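Local coordinates for holo-[acyl-carrier-protein] synthase (Thermotoga maritima, PDB 5XUM) that is an AcpS-type enzyme of the 4'-phosphopantetheinyl transferase superfamily, with three protein chains in its assembly, at residues Glu13-Lys18 against Phe41-Phe46. Sequence-based numbering, arbitrary orientation.
Sequences ERVPEK and FIAGRF
Val15 meets Ile42 and Ala43 and shows how one branched residue can fasten a connecting loop to a helix. The bond from CA to CB of Val15 points toward helix 38-56, and beyond CB two methyls divide the work. CG1 of Val15, anti to the backbone N (chi1 178°), meets CG2 of Ile42 at 4.0 Å. The same Val15 CG1 also lies 4.1 Å from the CA of Ala43, so that it touches side chain and helix backbone together. CG2 of Val15, anti to the carbonyl carbon, rests on the CB of Ala43 at 4.1 Å. In this member of the 4'-phosphopantetheinyl transferase superfamily the loop leads from strand 2-11 to helix 20-23 and lies against helix 38-56; Val15 and Ala43 both also touch Leu10, near the end of that strand. The CG2 of Ile42 is shared, since the carbonyl O of Pro16 lies 4.0 Å from it, a van der Waals approach only. Beyond this, Ile42 packs on Ala20 and Ile23 of helix 20-23 and on Phe32 of helix 26-34. Polar ties to the same helix 38-56 accompany the apolar patch: Val15 O accepts a hydrogen bond from Arg39 NE, and Glu17 OE1 forms a salt bridge with Arg38 NE.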
ATOM      1  N   GLU A  13     -18.101 -19.644  -1.442  1.00 53.82           N
ATOM      2  CA  GLU A  13     -19.126 -20.683  -1.278  1.00 59.53           C
ATOM      3  C   GLU A  13     -19.643 -20.823   0.157  1.00 60.13           C
ATOM      4  O   GLU A  13     -20.804 -21.179   0.365  1.00 64.50           O
ATOM      5  CB  GLU A  13     -18.608 -22.035  -1.780  1.00 66.50           C
ATOM      6  CG  GLU A  13     -19.702 -23.032  -2.143  1.00 73.20           C
ATOM      7  CD  GLU A  13     -19.168 -24.428  -2.406  1.00 79.68           C
ATOM      8  OE1 GLU A  13     -19.442 -24.970  -3.499  1.00 84.01           O
ATOM      9  OE2 GLU A  13     -18.475 -24.983  -1.525  1.00 85.50           O
ATOM     10  N   ARG A  14     -18.789 -20.539   1.137  1.00 59.37           N
ATOM     11  CA  ARG A  14     -19.172 -20.673   2.545  1.00 58.57           C
ATOM     12  C   ARG A  14     -19.769 -19.397   3.161  1.00 55.99           C
ATOM     13  O   ARG A  14     -20.058 -19.356   4.360  1.00 54.65           O
ATOM     14  CB  ARG A  14     -18.006 -21.219   3.382  1.00 62.18           C
ATOM     15  CG  ARG A  14     -17.770 -22.710   3.179  1.00 65.23           C
ATOM     16  CD  ARG A  14     -16.879 -23.313   4.255  1.00 71.81           C
ATOM     17  NE  ARG A  14     -15.457 -23.094   3.992  1.00 75.17           N
ATOM     18  CZ  ARG A  14     -14.706 -22.174   4.594  1.00 72.68           C
ATOM     19  NH1 ARG A  14     -13.423 -22.064   4.279  1.00 64.61           N
ATOM     20  NH2 ARG A  14     -15.230 -21.367   5.509  1.00 74.65           N
ATOM     21  N   VAL A  15     -19.964 -18.371   2.331  1.00 54.09           N
ATOM     22  CA  VAL A  15     -20.648 -17.142   2.747  1.00 55.15           C
ATOM     23  C   VAL A  15     -22.137 -17.237   2.392  1.00 56.94           C
ATOM     24  O   VAL A  15     -22.485 -17.363   1.215  1.00 57.16           O
ATOM     25  CB  VAL A  15     -20.030 -15.880   2.097  1.00 54.71           C
ATOM     26  CG1 VAL A  15     -20.794 -14.626   2.511  1.00 55.99           C
ATOM     27  CG2 VAL A  15     -18.558 -15.745   2.460  1.00 51.17           C
ATOM     28  N   PRO A  16     -23.019 -17.190   3.410  1.00 55.51           N
ATOM     29  CA  PRO A  16     -24.460 -17.263   3.160  1.00 56.96           C
ATOM     30  C   PRO A  16     -25.011 -15.965   2.579  1.00 57.16           C
ATOM     31  O   PRO A  16     -24.593 -14.877   2.984  1.00 57.65           O
ATOM     32  CB  PRO A  16     -25.057 -17.506   4.555  1.00 57.94           C
ATOM     33  CG  PRO A  16     -23.910 -17.885   5.430  1.00 56.03           C
ATOM     34  CD  PRO A  16     -22.722 -17.180   4.851  1.00 55.30           C
ATOM     35  N   GLU A  17     -25.945 -16.096   1.640  1.00 56.85           N
ATOM     36  CA  GLU A  17     -26.611 -14.958   1.009  1.00 57.38           C
ATOM     37  C   GLU A  17     -27.497 -14.206   2.009  1.00 63.37           C
ATOM     38  O   GLU A  17     -27.775 -13.017   1.831  1.00 61.70           O
ATOM     39  CB  GLU A  17     -27.439 -15.439  -0.188  1.00 63.36           C
ATOM     40  CG  GLU A  17     -27.747 -14.372  -1.230  1.00 68.23           C
ATOM     41  CD  GLU A  17     -28.467 -14.924  -2.452  1.00 73.66           C
ATOM     42  OE1 GLU A  17     -29.429 -14.278  -2.918  1.00 81.99           O
ATOM     43  OE2 GLU A  17     -28.074 -16.003  -2.950  1.00 75.83           O
ATOM     44  N   LYS A  18     -27.921 -14.910   3.060  1.00 64.11           N
ATOM     45  CA  LYS A  18     -28.756 -14.346   4.125  1.00 67.14           C
ATOM     46  C   LYS A  18     -28.035 -13.284   4.965  1.00 63.68           C
ATOM     47  O   LYS A  18     -28.674 -12.547   5.719  1.00 63.41           O
ATOM     48  CB  LYS A  18     -29.286 -15.462   5.034  1.00 74.65           C
ATOM     49  CG  LYS A  18     -30.339 -16.355   4.396  1.00 76.18           C
ATOM     50  CD  LYS A  18     -30.670 -17.540   5.290  1.00 80.01           C
ATOM     51  CE  LYS A  18     -31.695 -18.456   4.641  1.00 83.69           C
ATOM     52  NZ  LYS A  18     -32.030 -19.624   5.506  1.00 82.05           N
ATOM     53  N   PHE A  41     -21.133 -11.068  -4.644  1.00 40.62           N
ATOM     54  CA  PHE A  41     -21.277  -9.680  -4.218  1.00 42.50           C
ATOM     55  C   PHE A  41     -21.210  -9.559  -2.700  1.00 40.49           C
ATOM     56  O   PHE A  41     -20.499  -8.701  -2.173  1.00 40.40           O
ATOM     57  CB  PHE A  41     -22.578  -9.067  -4.748  1.00 42.84           C
ATOM     58  CG  PHE A  41     -22.737  -7.608  -4.416  1.00 43.03           C
ATOM     59  CD1 PHE A  41     -22.123  -6.632  -5.196  1.00 44.44           C
ATOM     60  CD2 PHE A  41     -23.492  -7.207  -3.316  1.00 42.01           C
ATOM     61  CE1 PHE A  41     -22.265  -5.285  -4.891  1.00 43.74           C
ATOM     62  CE2 PHE A  41     -23.635  -5.862  -3.004  1.00 41.16           C
ATOM     63  CZ  PHE A  41     -23.022  -4.899  -3.792  1.00 42.90           C
ATOM     64  N   ILE A  42     -21.950 -10.428  -2.014  1.00 40.50           N
ATOM     65  CA  ILE A  42     -22.001 -10.445  -0.555  1.00 39.90           C
ATOM     66  C   ILE A  42     -20.643 -10.797   0.035  1.00 36.32           C
ATOM     67  O   ILE A  42     -20.179 -10.141   0.969  1.00 38.61           O
ATOM     68  CB  ILE A  42     -23.075 -11.433  -0.033  1.00 41.66           C
ATOM     69  CG1 ILE A  42     -24.472 -11.031  -0.525  1.00 45.44           C
ATOM     70  CG2 ILE A  42     -23.039 -11.535   1.489  1.00 43.75           C
ATOM     71  CD1 ILE A  42     -24.839  -9.580  -0.279  1.00 47.11           C
ATOM     72  N   ALA A  43     -20.016 -11.831  -0.521  1.00 33.90           N
ATOM     73  CA  ALA A  43     -18.688 -12.259  -0.101  1.00 37.15           C
ATOM     74  C   ALA A  43     -17.672 -11.122  -0.260  1.00 35.25           C
ATOM     75  O   ALA A  43     -16.875 -10.865   0.643  1.00 33.17           O
ATOM     76  CB  ALA A  43     -18.259 -13.488  -0.891  1.00 38.11           C
ATOM     77  N   GLY A  44     -17.730 -10.436  -1.400  1.00 34.78           N
ATOM     78  CA  GLY A  44     -16.842  -9.314  -1.691  1.00 33.29           C
ATOM     79  C   GLY A  44     -17.013  -8.137  -0.742  1.00 32.60           C
ATOM     80  O   GLY A  44     -16.027  -7.553  -0.291  1.00 33.18           O
ATOM     81  N   ARG A  45     -18.264  -7.794  -0.439  1.00 32.54           N
ATOM     82  CA  ARG A  45     -18.565  -6.693   0.478  1.00 33.67           C
ATOM     83  C   ARG A  45     -18.185  -7.015   1.919  1.00 32.85           C
ATOM     84  O   ARG A  45     -17.738  -6.134   2.652  1.00 33.21           O
ATOM     85  CB  ARG A  45     -20.037  -6.268   0.384  1.00 34.97           C
ATOM     86  CG  ARG A  45     -20.273  -5.019  -0.455  1.00 38.00           C
ATOM     87  CD  ARG A  45     -19.718  -5.163  -1.863  1.00 39.22           C
ATOM     88  NE  ARG A  45     -19.721  -3.905  -2.601  1.00 38.40           N
ATOM     89  CZ  ARG A  45     -19.144  -3.732  -3.787  1.00 39.33           C
ATOM     90  NH1 ARG A  45     -18.507  -4.737  -4.379  1.00 38.07           N
ATOM     91  NH2 ARG A  45     -19.201  -2.549  -4.384  1.00 41.88           N
ATOM     92  N   PHE A  46     -18.358  -8.275   2.314  1.00 32.92           N
ATOM     93  CA  PHE A  46     -17.916  -8.732   3.630  1.00 35.02           C
ATOM     94  C   PHE A  46     -16.399  -8.604   3.752  1.00 33.41           C
ATOM     95  O   PHE A  46     -15.894  -8.104   4.762  1.00 31.83           O
ATOM     96  CB  PHE A  46     -18.345 -10.180   3.887  1.00 37.13           C
ATOM     97  CG  PHE A  46     -18.370 -10.554   5.345  1.00 41.01           C
ATOM     98  CD1 PHE A  46     -17.216 -10.990   5.989  1.00 42.45           C
ATOM     99  CD2 PHE A  46     -19.547 -10.462   6.077  1.00 45.70           C
ATOM    100  CE1 PHE A  46     -17.237 -11.327   7.335  1.00 45.54           C
ATOM    101  CE2 PHE A  46     -19.576 -10.800   7.422  1.00 49.83           C
ATOM    102  CZ  PHE A  46     -18.419 -11.232   8.051  1.00 47.54           C
TER